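Local atomic coordinates of putative esterase (Uncultured bacterium, PDB entry 7C4D), a protein that probably hydrolyses carboxylic esters as a bacterial esterase of the alpha/beta hydrolase fold. Residues V90-H95 against D111-L116; A217-G222 against P241-V246. One frame throughout, in Å; residues are numbered along the deposited sequence.

Contact 1 and contact 2 belong to one central, mostly parallel sheet of an alpha/beta hydrolase fold, with their centres about 13 Å apart. Each joins the two strands of a beta-alpha-beta unit: strands 90-95 and 113-119 through helix 97-108, then strands 217-222 and 244-248 through helix 232-239. Contact 1 closes along the chain before contact 2 opens. In the sheet the four strands lie consecutively, because strand 113-119 borders 217-222; Leu-116 O and Leu-218 N, 2.8 Å apart, form a probable hydrogen bond across that border. Contact 1 thus lies inside the sheet and includes the strand that runs into a likely nucleophile elbow, whereas contact 2 supplies its last strand.

Contact 1. Residues V90-H95 against D111-L116; sequences VNIIGH and DKVKKL. With EDO (1,2-ethanediol), chain B; SO4 (sulfate ion), chain E.
Ile-92 meets two side chains of the neighbouring strand on one face of the sheet: its CD1 lies 4.2 Å from CG2 of Val-113, while its other branch, CG2, approaches CD1 of Leu-116. The same Leu-116 methyl also rests against the backbone, 3.8 Å from Ile-92 O. Val-90 shares this face, and its CG2 comes within 3.5 Å of Lys-112 O. On the reverse face Asn-91 and Lys-115 run side by side in the same direction, with OD1 of the amide 3.6 Å from CB of Lys-115. Lys-114 crosses the asparagine obliquely instead. Chi1 of -63° sets CG of Asn-91 anti to its own carbonyl carbon; OD1 lies near CB of both lysines, and ND2 is held by Glu-24 OE1 and Pro-25 O.

Three backbone bonds fix the parallel pairing. Val-90 N donates to Lys-112 O (2.9 Å), Lys-114 N donates to Val-90 O (2.8 Å), and Ile-92 N gives a longer bond to Lys-115 O. The partner strand is interrupted at Lys-114, so Val-90 pairs with Val-113 but Ile-92 with Leu-116.

Beyond the paired part, Gly-94 enters a probable GxSxG nucleophile elbow, and His-95 ND1 makes a weak bond to a sulfate O3 (3.2 Å). An alanine in place of His-95 would probably leave the carbonyl of His-253 without the NE2 donor and open a gap beside the rings of Trp-254 and His-256.

Helix 97-108 covers the Ile-92 face through Ala-102, Phe-105 and Thr-106; helix 260-270 packs on the other through Phe-263 and Phe-270, and strand 25-29 flanks strand 90-95.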
loop_
_atom_site.group_PDB
_atom_site.type_symbol
_atom_site.label_atom_id
_atom_site.label_comp_id
_atom_site.label_asym_id
_atom_site.label_seq_id
_atom_site.Cartn_x
_atom_site.Cartn_y
_atom_site.Cartn_z
ATOM N N VAL A 90 11.780 -2.196 -13.468
ATOM C CA VAL A 90 11.469 -2.811 -12.199
ATOM C C VAL A 90 10.144 -3.541 -12.262
ATOM O O VAL A 90 9.221 -3.112 -12.958
ATOM C CB VAL A 90 11.429 -1.785 -11.058
ATOM C CG1 VAL A 90 12.796 -1.218 -10.773
ATOM C CG2 VAL A 90 10.332 -0.730 -11.208
ATOM N N ASN A 91 10.062 -4.594 -11.439
ATOM C CA ASN A 91 8.780 -5.179 -11.089
ATOM C C ASN A 91 8.228 -4.419 -9.887
ATOM O O ASN A 91 8.990 -3.992 -9.038
ATOM C CB ASN A 91 8.927 -6.657 -10.721
ATOM C CG ASN A 91 9.418 -7.481 -11.891
ATOM O OD1 ASN A 91 8.723 -7.611 -12.885
ATOM N ND2 ASN A 91 10.644 -7.960 -11.803
ATOM N N ILE A 92 6.910 -4.356 -9.784
ATOM C CA ILE A 92 6.258 -3.614 -8.716
ATOM C C ILE A 92 5.065 -4.414 -8.236
ATOM O O ILE A 92 4.263 -4.864 -9.039
ATOM C CB ILE A 92 5.807 -2.188 -9.155
ATOM C CG1 ILE A 92 7.009 -1.344 -9.555
ATOM C CG2 ILE A 92 4.988 -1.491 -8.052
ATOM C CD1 ILE A 92 6.657 0.061 -10.058
ATOM N N ILE A 93 4.945 -4.507 -6.906
ATOM C CA ILE A 93 3.733 -4.902 -6.222
ATOM C C ILE A 93 3.233 -3.714 -5.376
ATOM O O ILE A 93 3.987 -3.151 -4.595
ATOM C CB ILE A 93 4.003 -6.131 -5.315
ATOM C CG1 ILE A 93 4.606 -7.315 -6.086
ATOM C CG2 ILE A 93 2.733 -6.515 -4.554
ATOM C CD1 ILE A 93 5.217 -8.403 -5.204
ATOM N N GLY A 94 1.969 -3.332 -5.538
ATOM C CA GLY A 94 1.372 -2.251 -4.764
ATOM C C GLY A 94 0.052 -2.724 -4.181
ATOM O O GLY A 94 -0.839 -3.129 -4.924
ATOM N N HIS A 95 -0.040 -2.676 -2.862
ATOM C CA HIS A 95 -1.232 -3.074 -2.130
ATOM C C HIS A 95 -2.047 -1.820 -1.815
ATOM O O HIS A 95 -1.529 -0.890 -1.190
ATOM C CB HIS A 95 -0.857 -3.810 -0.840
ATOM C CG HIS A 95 -2.035 -4.129 0.010
ATOM N ND1 HIS A 95 -2.217 -3.602 1.246
ATOM C CD2 HIS A 95 -3.138 -4.863 -0.239
ATOM C CE1 HIS A 95 -3.364 -4.020 1.739
ATOM N NE2 HIS A 95 -3.919 -4.812 0.862
ATOM N N ASP A 111 7.945 2.604 -19.314
ATOM C CA ASP A 111 9.208 2.142 -19.862
ATOM C C ASP A 111 10.113 1.687 -18.719
ATOM O O ASP A 111 11.062 0.946 -18.931
ATOM C CB ASP A 111 9.867 3.257 -20.681
ATOM C CG ASP A 111 10.214 4.477 -19.837
ATOM O OD1 ASP A 111 9.288 5.113 -19.250
ATOM O OD2 ASP A 111 11.402 4.756 -19.727
ATOM N N LYS A 112 9.823 2.161 -17.502
ATOM C CA LYS A 112 10.543 1.749 -16.310
ATOM C C LYS A 112 9.895 0.537 -15.615
ATOM O O LYS A 112 10.409 0.062 -14.596
ATOM C CB LYS A 112 10.552 2.882 -15.283
ATOM C CG LYS A 112 10.875 4.279 -15.799
ATOM C CD LYS A 112 12.325 4.487 -16.199
ATOM C CE LYS A 112 13.327 4.160 -15.115
ATOM N NZ LYS A 112 14.695 3.979 -15.665
ATOM N N VAL A 113 8.760 0.036 -16.118
ATOM C CA VAL A 113 8.121 -1.052 -15.400
ATOM C C VAL A 113 8.132 -2.335 -16.220
ATOM O O VAL A 113 7.666 -2.337 -17.345
ATOM C CB VAL A 113 6.695 -0.661 -14.996
ATOM C CG1 VAL A 113 6.031 -1.755 -14.167
ATOM C CG2 VAL A 113 6.679 0.662 -14.239
ATOM N N LYS A 114 8.592 -3.437 -15.630
ATOM C CA LYS A 114 8.599 -4.687 -16.367
ATOM C C LYS A 114 7.236 -5.341 -16.219
ATOM O O LYS A 114 6.625 -5.694 -17.205
ATOM C CB LYS A 114 9.678 -5.654 -15.874
ATOM C CG LYS A 114 11.113 -5.146 -15.894
ATOM C CD LYS A 114 12.013 -5.987 -15.012
ATOM C CE LYS A 114 13.487 -5.635 -15.062
ATOM N NZ LYS A 114 14.148 -6.196 -16.266
ATOM N N LYS A 115 6.768 -5.529 -14.982
ATOM C CA LYS A 115 5.464 -6.130 -14.778
ATOM C C LYS A 115 4.885 -5.532 -13.512
ATOM O O LYS A 115 5.646 -5.108 -12.648
ATOM C CB LYS A 115 5.571 -7.645 -14.573
ATOM C CG LYS A 115 5.957 -8.486 -15.779
ATOM C CD LYS A 115 5.397 -9.902 -15.678
ATOM C CE LYS A 115 5.825 -10.728 -16.867
ATOM N NZ LYS A 115 7.271 -11.028 -16.757
ATOM N N LEU A 116 3.548 -5.490 -13.431
ATOM C CA LEU A 116 2.908 -4.798 -12.333
ATOM C C LEU A 116 1.947 -5.734 -11.600
ATOM O O LEU A 116 1.102 -6.384 -12.216
ATOM C CB LEU A 116 2.170 -3.587 -12.899
ATOM C CG LEU A 116 1.164 -2.917 -11.956
ATOM C CD1 LEU A 116 1.838 -2.451 -10.662
ATOM C CD2 LEU A 116 0.448 -1.749 -12.646
HETATM C C1 EDO B . 10.683 -2.707 -19.616
HETATM O O1 EDO B . 10.386 -4.096 -19.752
HETATM C C2 EDO B . 9.769 -1.910 -20.466
HETATM O O2 EDO B . 8.494 -1.602 -19.903
HETATM S S SO4 E . 0.199 -3.259 4.266
HETATM O O1 SO4 E . 1.299 -2.727 5.026
HETATM O O2 SO4 E . -0.943 -2.389 4.449
HETATM O O3 SO4 E . 0.527 -3.294 2.855
HETATM O O4 SO4 E . -0.119 -4.583 4.718
#

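Contact 2. Residues A217-G222 against P241-V246; sequences ALFLKG and PDAKLV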
loop_
_atom_site.group_PDB
_atom_site.type_symbol
_atom_site.label_atom_id
_atom_site.label_comp_id
_atom_site.label_asym_id
_atom_site.label_seq_id
_atom_site.Cartn_x
_atom_site.Cartn_y
_atom_site.Cartn_z
ATOM N N ALA A 217 -0.025 -6.590 -16.383
ATOM C CA ALA A 217 -0.457 -6.301 -15.038
ATOM C C ALA A 217 -1.250 -7.481 -14.482
ATOM O O ALA A 217 -1.993 -8.141 -15.200
ATOM C CB ALA A 217 -1.319 -5.051 -15.046
ATOM N N LEU A 218 -1.156 -7.657 -13.163
ATOM C CA LEU A 218 -1.927 -8.665 -12.431
ATOM C C LEU A 218 -2.713 -7.978 -11.311
ATOM O O LEU A 218 -2.124 -7.268 -10.501
ATOM C CB LEU A 218 -0.973 -9.741 -11.880
ATOM C CG LEU A 218 -1.584 -10.751 -10.888
ATOM C CD1 LEU A 218 -2.702 -11.549 -11.543
ATOM C CD2 LEU A 218 -0.512 -11.710 -10.337
ATOM N N PHE A 219 -4.050 -8.128 -11.318
ATOM C CA PHE A 219 -4.899 -7.669 -10.227
ATOM C C PHE A 219 -5.246 -8.887 -9.372
ATOM O O PHE A 219 -5.853 -9.856 -9.845
ATOM C CB PHE A 219 -6.124 -6.920 -10.775
ATOM C CG PHE A 219 -5.794 -5.572 -11.371
ATOM C CD1 PHE A 219 -5.103 -5.463 -12.576
ATOM C CD2 PHE A 219 -6.098 -4.396 -10.683
ATOM C CE1 PHE A 219 -4.776 -4.216 -13.118
ATOM C CE2 PHE A 219 -5.732 -3.150 -11.199
ATOM C CZ PHE A 219 -5.080 -3.061 -12.416
ATOM N N LEU A 220 -4.822 -8.841 -8.107
ATOM C CA LEU A 220 -5.167 -9.877 -7.150
ATOM C C LEU A 220 -6.273 -9.357 -6.233
ATOM O O LEU A 220 -6.073 -8.415 -5.481
ATOM C CB LEU A 220 -3.926 -10.273 -6.354
ATOM C CG LEU A 220 -2.882 -11.136 -7.070
ATOM C CD1 LEU A 220 -1.625 -11.141 -6.221
ATOM C CD2 LEU A 220 -3.380 -12.567 -7.219
ATOM N N LYS A 221 -7.432 -10.004 -6.301
ATOM C CA LYS A 221 -8.630 -9.673 -5.554
ATOM C C LYS A 221 -8.766 -10.617 -4.361
ATOM O O LYS A 221 -8.577 -11.816 -4.499
ATOM C CB LYS A 221 -9.830 -9.954 -6.457
ATOM C CG LYS A 221 -11.142 -9.432 -5.902
ATOM C CD LYS A 221 -12.376 -10.078 -6.471
ATOM C CE LYS A 221 -13.537 -9.989 -5.504
ATOM N NZ LYS A 221 -14.630 -10.872 -5.959
ATOM N N GLY A 222 -9.061 -10.079 -3.177
ATOM C CA GLY A 222 -9.481 -10.930 -2.068
ATOM C C GLY A 222 -10.939 -11.359 -2.251
ATOM O O GLY A 222 -11.799 -10.537 -2.587
ATOM N N PRO A 241 -5.136 -3.483 -21.139
ATOM C CA PRO A 241 -5.954 -4.386 -21.953
ATOM C C PRO A 241 -5.690 -5.875 -21.736
ATOM O O PRO A 241 -6.611 -6.679 -21.785
ATOM C CB PRO A 241 -5.600 -3.966 -23.385
ATOM C CG PRO A 241 -5.263 -2.508 -23.241
ATOM C CD PRO A 241 -4.433 -2.495 -21.970
ATOM N N ASP A 242 -4.442 -6.218 -21.433
ATOM C CA ASP A 242 -4.063 -7.608 -21.251
ATOM C C ASP A 242 -3.919 -7.961 -19.758
ATOM O O ASP A 242 -3.299 -8.958 -19.418
ATOM C CB ASP A 242 -2.817 -7.891 -22.097
ATOM C CG ASP A 242 -1.609 -7.056 -21.695
ATOM O OD1 ASP A 242 -1.804 -5.899 -21.282
ATOM O OD2 ASP A 242 -0.473 -7.570 -21.798
ATOM N N ALA A 243 -4.532 -7.175 -18.860
ATOM C CA ALA A 243 -4.466 -7.402 -17.434
ATOM C C ALA A 243 -5.033 -8.777 -17.071
ATOM O O ALA A 243 -6.003 -9.224 -17.661
ATOM C CB ALA A 243 -5.215 -6.321 -16.700
ATOM N N LYS A 244 -4.499 -9.398 -16.019
ATOM C CA LYS A 244 -5.137 -10.610 -15.534
ATOM C C LYS A 244 -5.694 -10.317 -14.152
ATOM O O LYS A 244 -5.098 -9.533 -13.422
ATOM C CB LYS A 244 -4.135 -11.761 -15.540
ATOM C CG LYS A 244 -3.777 -12.294 -16.926
ATOM C CD LYS A 244 -2.373 -12.858 -16.993
ATOM C CE LYS A 244 -2.144 -13.823 -18.137
ATOM N NZ LYS A 244 -2.731 -15.151 -17.834
ATOM N N LEU A 245 -6.862 -10.901 -13.850
ATOM C CA LEU A 245 -7.547 -10.804 -12.566
ATOM C C LEU A 245 -7.591 -12.178 -11.905
ATOM O O LEU A 245 -8.033 -13.139 -12.517
ATOM C CB LEU A 245 -8.979 -10.336 -12.798
ATOM C CG LEU A 245 -9.202 -8.829 -12.721
ATOM C CD1 LEU A 245 -8.784 -8.169 -14.015
ATOM C CD2 LEU A 245 -10.658 -8.515 -12.409
ATOM N N VAL A 246 -7.166 -12.253 -10.643
ATOM C CA VAL A 246 -7.099 -13.524 -9.958
ATOM C C VAL A 246 -7.655 -13.296 -8.557
ATOM O O VAL A 246 -7.223 -12.379 -7.862
ATOM C CB VAL A 246 -5.651 -14.063 -9.948
ATOM C CG1 VAL A 246 -5.409 -15.107 -8.874
ATOM C CG2 VAL A 246 -5.200 -14.583 -11.311
HETATM O O HOH W 1 -1.227 -9.242 -17.616
#
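The ring of Phe-219 has the carbonyl oxygen of Lys-244 at its edge, near the ring plane, with CD1 at 4.2 Å from that O. CB of Ala-243 comes up obliquely to CE1 of the same ring. Leu-245 meets the phenylalanine closer to the backbone, its CG lying 4.1 Å from CB of Phe-219. Since CG of Phe-219 is anti to its carbonyl carbon (chi1 -71°), the ring starts off beside its own backbone N, the group that donates to the oxygen at the ring edge. Ile-236 of helix 232-239 touches Phe-219, Ala-243 and Leu-245, packing on this face of the sheet.

On the other face the contact is carried by aliphatic branches. Val-246 divides its own between two leucines: CG1 packs against CD2 of Leu-220 at 3.6 Å, the two side chains lying side by side and pointing the same way, whereas CG2 meets CD1 of Leu-218 at 3.9 Å in a slanting approach. Helix 260-270 lies over this group, with Lys-266 touching both Leu-220 and Val-246.

Four backbone bonds alternate in the manner of parallel strands. Phe-219 N to Lys-244 O is short and nearly straight (2.7 Å, 172° at the hydrogen), and Val-246 N gives to Phe-219 O. Lys-244 N and Lys-221 N complete the set through Ala-217 O and Val-246 O. A water donates to Ala-217 O and to Asp-242 O, each at 2.8 Å, continuing the link past the last direct bond.

The backbone thus sets the register, while apolar side chains pack on both faces at this edge of the sheet, where Lys-244 stays exposed. Strand 217-222 ends at Gly-222, whose N donates to Asp-120 OD1, which brings the end of this strand beside the likely catalytic acid.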